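Local structure of export chaperone SatS (Mycobacterium tuberculosis H37Rv, 6DNM) at residues G103-F108 against A171-W176; V98-G103 against R117-L122. The protein acts as a chaperone for the SecA2 protein export pathway of the bacterium. All coordinates share one frame; numbering follows the deposited sequence.

Contact 1 (G103-F108 against A171-W176)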
loop_
_atom_site.group_PDB
_atom_site.type_symbol
_atom_site.label_atom_id
_atom_site.label_comp_id
_atom_site.label_asym_id
_atom_site.label_seq_id
_atom_site.Cartn_x
_atom_site.Cartn_y
_atom_site.Cartn_z
ATOM N N GLY A 103 6.297 5.052 -12.223
ATOM C CA GLY A 103 7.579 5.013 -12.878
ATOM C C GLY A 103 8.348 3.714 -12.770
ATOM O O GLY A 103 9.293 3.514 -13.541
ATOM N N LEU A 104 7.994 2.821 -11.838
ATOM C CA LEU A 104 8.796 1.615 -11.663
ATOM C C LEU A 104 8.822 0.776 -12.934
ATOM O O LEU A 104 9.859 0.203 -13.284
ATOM C CB LEU A 104 8.276 0.789 -10.487
ATOM C CG LEU A 104 8.536 1.370 -9.093
ATOM C CD1 LEU A 104 7.844 0.532 -8.038
ATOM C CD2 LEU A 104 10.029 1.478 -8.809
ATOM N N VAL A 105 7.698 0.717 -13.657
ATOM C CA VAL A 105 7.651 -0.071 -14.888
ATOM C C VAL A 105 8.674 0.436 -15.899
ATOM O O VAL A 105 9.299 -0.349 -16.624
ATOM C CB VAL A 105 6.218 -0.108 -15.459
ATOM C CG1 VAL A 105 5.750 1.288 -15.879
ATOM C CG2 VAL A 105 6.133 -1.088 -16.622
ATOM N N ASP A 106 8.863 1.752 -15.963
ATOM C CA ASP A 106 9.844 2.334 -16.875
ATOM C C ASP A 106 11.258 2.130 -16.353
ATOM O O ASP A 106 12.169 1.827 -17.131
ATOM C CB ASP A 106 9.537 3.818 -17.090
ATOM C CG ASP A 106 8.142 4.045 -17.636
ATOM O OD1 ASP A 106 7.344 4.733 -16.966
ATOM O OD2 ASP A 106 7.837 3.507 -18.722
ATOM N N ASP A 107 11.446 2.238 -15.034
ATOM C CA ASP A 107 12.783 2.092 -14.467
ATOM C C ASP A 107 13.303 0.663 -14.595
ATOM O O ASP A 107 14.484 0.457 -14.896
ATOM C CB ASP A 107 12.801 2.555 -13.012
ATOM C CG ASP A 107 12.530 4.038 -12.878
ATOM O OD1 ASP A 107 12.765 4.767 -13.864
ATOM O OD2 ASP A 107 12.077 4.481 -11.796
ATOM N N PHE A 108 12.451 -0.338 -14.350
ATOM C CA PHE A 108 12.885 -1.726 -14.506
ATOM C C PHE A 108 13.398 -1.987 -15.916
ATOM O O PHE A 108 14.349 -2.754 -16.107
ATOM C CB PHE A 108 11.738 -2.686 -14.179
ATOM C CG PHE A 108 11.449 -2.822 -12.707
ATOM C CD1 PHE A 108 12.466 -3.075 -11.796
ATOM C CD2 PHE A 108 10.154 -2.716 -12.237
ATOM C CE1 PHE A 108 12.192 -3.197 -10.433
ATOM C CE2 PHE A 108 9.875 -2.848 -10.891
ATOM C CZ PHE A 108 10.895 -3.087 -9.987
ATOM N N ALA A 171 12.013 -9.386 -19.425
ATOM C CA ALA A 171 11.270 -10.365 -18.636
ATOM C C ALA A 171 10.810 -9.759 -17.315
ATOM O O ALA A 171 9.640 -9.897 -16.927
ATOM C CB ALA A 171 12.122 -11.607 -18.410
ATOM N N ALA A 172 11.711 -9.053 -16.622
ATOM C CA ALA A 172 11.335 -8.415 -15.364
ATOM C C ALA A 172 10.218 -7.398 -15.576
ATOM O O ALA A 172 9.299 -7.301 -14.756
ATOM C CB ALA A 172 12.558 -7.755 -14.731
ATOM N N VAL A 173 10.272 -6.648 -16.683
ATOM C CA VAL A 173 9.225 -5.673 -16.997
ATOM C C VAL A 173 7.876 -6.359 -17.166
ATOM O O VAL A 173 6.859 -5.912 -16.616
ATOM C CB VAL A 173 9.612 -4.873 -18.251
ATOM C CG1 VAL A 173 8.413 -4.064 -18.770
ATOM C CG2 VAL A 173 10.785 -3.989 -17.937
ATOM N N ARG A 174 7.841 -7.431 -17.963
ATOM C CA ARG A 174 6.605 -8.179 -18.167
ATOM C C ARG A 174 6.039 -8.666 -16.842
ATOM O O ARG A 174 4.831 -8.561 -16.593
ATOM C CB ARG A 174 6.894 -9.367 -19.083
ATOM C CG ARG A 174 5.711 -9.892 -19.868
ATOM C CD ARG A 174 4.876 -10.891 -19.071
ATOM N NE ARG A 174 5.586 -12.120 -18.722
ATOM C CZ ARG A 174 5.437 -12.753 -17.562
ATOM N NH1 ARG A 174 6.115 -13.867 -17.315
ATOM N NH2 ARG A 174 4.603 -12.271 -16.647
ATOM N N GLU A 175 6.904 -9.180 -15.967
ATOM C CA GLU A 175 6.433 -9.675 -14.682
ATOM C C GLU A 175 5.941 -8.532 -13.803
ATOM O O GLU A 175 4.920 -8.665 -13.113
ATOM C CB GLU A 175 7.535 -10.504 -14.014
ATOM C CG GLU A 175 7.750 -11.847 -14.738
ATOM C CD GLU A 175 8.988 -12.613 -14.310
ATOM O OE1 GLU A 175 9.700 -12.170 -13.390
ATOM O OE2 GLU A 175 9.241 -13.694 -14.899
ATOM N N TRP A 176 6.617 -7.381 -13.848
ATOM C CA TRP A 176 6.141 -6.237 -13.076
ATOM C C TRP A 176 4.785 -5.772 -13.579
ATOM O O TRP A 176 3.897 -5.445 -12.782
ATOM C CB TRP A 176 7.131 -5.076 -13.136
ATOM C CG TRP A 176 6.541 -3.874 -12.479
ATOM C CD1 TRP A 176 5.970 -2.797 -13.096
ATOM C CD2 TRP A 176 6.406 -3.651 -11.074
ATOM N NE1 TRP A 176 5.501 -1.908 -12.159
ATOM C CE2 TRP A 176 5.757 -2.410 -10.910
ATOM C CE3 TRP A 176 6.783 -4.372 -9.939
ATOM C CZ2 TRP A 176 5.483 -1.878 -9.658
ATOM C CZ3 TRP A 176 6.508 -3.844 -8.702
ATOM C CH2 TRP A 176 5.863 -2.610 -8.568
HETATM O O HOH W 1 5.037 1.400 -12.438
#
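V173 meets F108 and V105 where helix 170-185 runs nearly antiparallel to helix 104-110. The two short helical segments, 104-108 and 171-176, have axes 9.1 Å apart at an angle of 165°. V173 is one of the two residues of 171-176 that carry the contact. Its CG2 lies 4.1 Å from F108 CB and also touches the carbonyl carbon of F108. Its other methyl, CG1, faces CG2 of V105 more loosely.

W176 is the other residue, one turn further on. CG is anti to the backbone N (chi1 173°), and the indole reaches F108, L104 and V105. F108 comes over one face of the indole, displaced toward the rim: its CE2 is 3.6 Å from W176 CD2. W176 CD2 in turn lies at the edge of the phenyl ring, near its plane. The phenyl and pyrrole planes are inclined at 55°, an oblique aromatic pair. L104 CD1 comes obliquely to the benzene half, 3.7 Å from W176 CZ2, while L104 CB lies over the same face as F108 CE2. At the pyrrole end, V105 CB approaches W176 CD1 at 3.6 Å. A water accepts from V105 N at 3.0 Å and, weakly, from W176 NE1. NE1 also has a weak bond to E180, further along its own helix.

L152 of helix 148-157 and L120 of helix 117-134 pack on F108, and L127 of helix 117-134 packs on W176. The contact is largely buried where these helices pack together. No direct hydrogen bond or salt bridge joins the two segments. Their direct pairing is apolar and aromatic, and the water serves the first-turn amide of V105 beside the indole N-H.

Contact 2 (V98-G103 against R117-L122); sequences VYVLSG and REQLDL
The end strand of the four-stranded mixed sheet, 98-100, packs here against the first turns of helix 117-134, and one glutamine holds the backbone at the end of the strand and just beyond it. Q119 leaves the helix with CG anti to the backbone N (chi1 -180°), and its chain stays extended beyond CG. Its amide nitrogen bonds to two carbonyls. Q119 NE2 gives a nearly straight bond of 3.0 Å to V100 O, reaching it from above the carbonyl plane. The bond from Q119 NE2 to S102 O is 2.9 Å and more bent, at 150°. Both oxygens lie close to the amide plane of Q119, so the pair of bonds should fix how that amide is turned. V100 CG1 packs 3.6 Å from Q119 NE2. A water links the backbones: it accepts from V100 N and donates to Q119 O.

Further along the helix, L122 meets Y99. L122 O lies at the edge of the ring, 3.2 Å from Y99 CD1. L122 CD2 is 4.1 Å from Y99 CE1, and L122 CD1 touches V98 O.

The Y99 hydroxyl hydrogen-bonds to E125 of helix 117-134, about one turn beyond L122. On the sheet side, Y99 pairs by backbone bonds with Q22 and M24 of strand 19-24. L120 of the helix packs instead against helix 148-157.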
loop_
_atom_site.group_PDB
_atom_site.type_symbol
_atom_site.label_atom_id
_atom_site.label_comp_id
_atom_site.label_asym_id
_atom_site.label_seq_id
_atom_site.Cartn_x
_atom_site.Cartn_y
_atom_site.Cartn_z
ATOM N N VAL A 98 3.895 6.643 2.663
ATOM C CA VAL A 98 3.765 7.105 1.287
ATOM C C VAL A 98 4.347 6.025 0.380
ATOM O O VAL A 98 5.535 5.697 0.472
ATOM C CB VAL A 98 4.483 8.452 1.102
ATOM C CG1 VAL A 98 4.588 8.817 -0.364
ATOM C CG2 VAL A 98 3.749 9.540 1.875
ATOM N N TYR A 99 3.517 5.464 -0.492
ATOM C CA TYR A 99 3.901 4.350 -1.344
ATOM C C TYR A 99 3.734 4.748 -2.801
ATOM O O TYR A 99 2.645 5.142 -3.215
ATOM C CB TYR A 99 3.007 3.154 -1.042
ATOM C CG TYR A 99 3.139 2.640 0.366
ATOM C CD1 TYR A 99 4.264 1.931 0.761
ATOM C CD2 TYR A 99 2.145 2.875 1.314
ATOM C CE1 TYR A 99 4.393 1.446 2.055
ATOM C CE2 TYR A 99 2.265 2.392 2.614
ATOM C CZ TYR A 99 3.396 1.676 2.974
ATOM O OH TYR A 99 3.527 1.190 4.259
ATOM N N VAL A 100 4.797 4.634 -3.586
ATOM C CA VAL A 100 4.808 5.150 -4.953
ATOM C C VAL A 100 5.120 3.999 -5.897
ATOM O O VAL A 100 6.245 3.480 -5.906
ATOM C CB VAL A 100 5.825 6.293 -5.130
ATOM C CG1 VAL A 100 5.778 6.846 -6.556
ATOM C CG2 VAL A 100 5.561 7.388 -4.121
ATOM N N LEU A 101 4.136 3.615 -6.710
ATOM C CA LEU A 101 4.366 2.669 -7.797
ATOM C C LEU A 101 4.764 3.355 -9.097
ATOM O O LEU A 101 5.347 2.699 -9.975
ATOM C CB LEU A 101 3.118 1.809 -8.033
ATOM C CG LEU A 101 2.614 1.033 -6.820
ATOM C CD1 LEU A 101 1.467 0.110 -7.213
ATOM C CD2 LEU A 101 3.730 0.250 -6.130
ATOM N N SER A 102 4.482 4.655 -9.214
ATOM C CA SER A 102 4.726 5.437 -10.424
ATOM C C SER A 102 6.159 5.304 -10.921
ATOM O O SER A 102 7.112 5.471 -10.161
ATOM C CB SER A 102 4.467 6.905 -10.100
ATOM O OG SER A 102 3.289 7.036 -9.341
ATOM N N GLY A 103 6.297 5.052 -12.223
ATOM C CA GLY A 103 7.579 5.013 -12.878
ATOM C C GLY A 103 8.348 3.714 -12.770
ATOM O O GLY A 103 9.293 3.514 -13.541
ATOM N N ARG A 117 16.209 2.841 -4.905
ATOM C CA ARG A 117 16.140 1.798 -3.887
ATOM C C ARG A 117 15.070 2.104 -2.846
ATOM O O ARG A 117 14.247 1.244 -2.515
ATOM C CB ARG A 117 17.508 1.631 -3.234
ATOM C CG ARG A 117 17.556 0.518 -2.205
ATOM C CD ARG A 117 18.545 0.857 -1.088
ATOM N NE ARG A 117 18.140 2.077 -0.398
ATOM C CZ ARG A 117 17.137 2.144 0.471
ATOM N NH1 ARG A 117 16.434 1.059 0.763
ATOM N NH2 ARG A 117 16.829 3.300 1.035
ATOM N N GLU A 118 15.054 3.332 -2.327
ATOM C CA GLU A 118 14.080 3.675 -1.296
ATOM C C GLU A 118 12.650 3.547 -1.815
ATOM O O GLU A 118 11.784 2.979 -1.137
ATOM C CB GLU A 118 14.357 5.081 -0.763
ATOM C CG GLU A 118 13.567 5.419 0.480
ATOM C CD GLU A 118 13.480 6.915 0.714
ATOM O OE1 GLU A 118 12.624 7.344 1.520
ATOM O OE2 GLU A 118 14.272 7.663 0.090
ATOM N N GLN A 119 12.387 4.052 -3.019
ATOM C CA GLN A 119 11.062 3.895 -3.610
ATOM C C GLN A 119 10.669 2.425 -3.684
ATOM O O GLN A 119 9.553 2.043 -3.308
ATOM C CB GLN A 119 11.029 4.505 -5.008
ATOM C CG GLN A 119 9.654 4.351 -5.638
ATOM C CD GLN A 119 9.582 4.822 -7.060
ATOM O OE1 GLN A 119 10.551 5.360 -7.596
ATOM N NE2 GLN A 119 8.421 4.639 -7.681
ATOM N N LEU A 120 11.567 1.590 -4.184
ATOM C CA LEU A 120 11.266 0.178 -4.309
ATOM C C LEU A 120 11.047 -0.497 -2.965
ATOM O O LEU A 120 10.191 -1.315 -2.833
ATOM C CB LEU A 120 12.347 -0.532 -5.119
ATOM C CG LEU A 120 12.084 -2.008 -5.393
ATOM C CD1 LEU A 120 10.828 -2.201 -6.217
ATOM C CD2 LEU A 120 13.267 -2.702 -6.046
ATOM N N ASP A 121 11.831 -0.124 -1.972
ATOM C CA ASP A 121 11.682 -0.708 -0.662
ATOM C C ASP A 121 10.304 -0.468 -0.088
ATOM O O ASP A 121 9.673 -1.381 0.386
ATOM C CB ASP A 121 12.752 -0.247 0.307
ATOM C CG ASP A 121 12.869 -1.196 1.461
ATOM O OD1 ASP A 121 12.247 -1.007 2.472
ATOM O OD2 ASP A 121 13.548 -2.225 1.293
ATOM N N LEU A 122 9.870 0.783 -0.144
ATOM C CA LEU A 122 8.509 1.109 0.276
ATOM C C LEU A 122 7.470 0.381 -0.572
ATOM O O LEU A 122 6.493 -0.159 -0.038
ATOM C CB LEU A 122 8.306 2.624 0.216
ATOM C CG LEU A 122 8.921 3.394 1.381
ATOM C CD1 LEU A 122 9.163 4.848 0.981
ATOM C CD2 LEU A 122 8.025 3.300 2.602
HETATM O O HOH W 2 7.343 3.723 -2.971
#

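In the fold
From the N terminus, the other three strands of the four-stranded sheet come before strand 98-100, which leads through S102 and G103 into helix 104-110. Contact 2 closes a short loop when helix 117-134 returns to the strand; helix 104-110 lies within that loop. Contact 1 starts inside it and closes much later, when helix 170-185 comes back to helix 104-110, after a mostly helical run of 62 residues. The two closures therefore cross along the chain. They share G103 and meet in space: L104 packs on Q119, and F108 packs on L120. Contact 2 ties the edge strand of the four-stranded sheet to helix 117-134, and contact 1 joins helix 104-110 to the late helix 170-185.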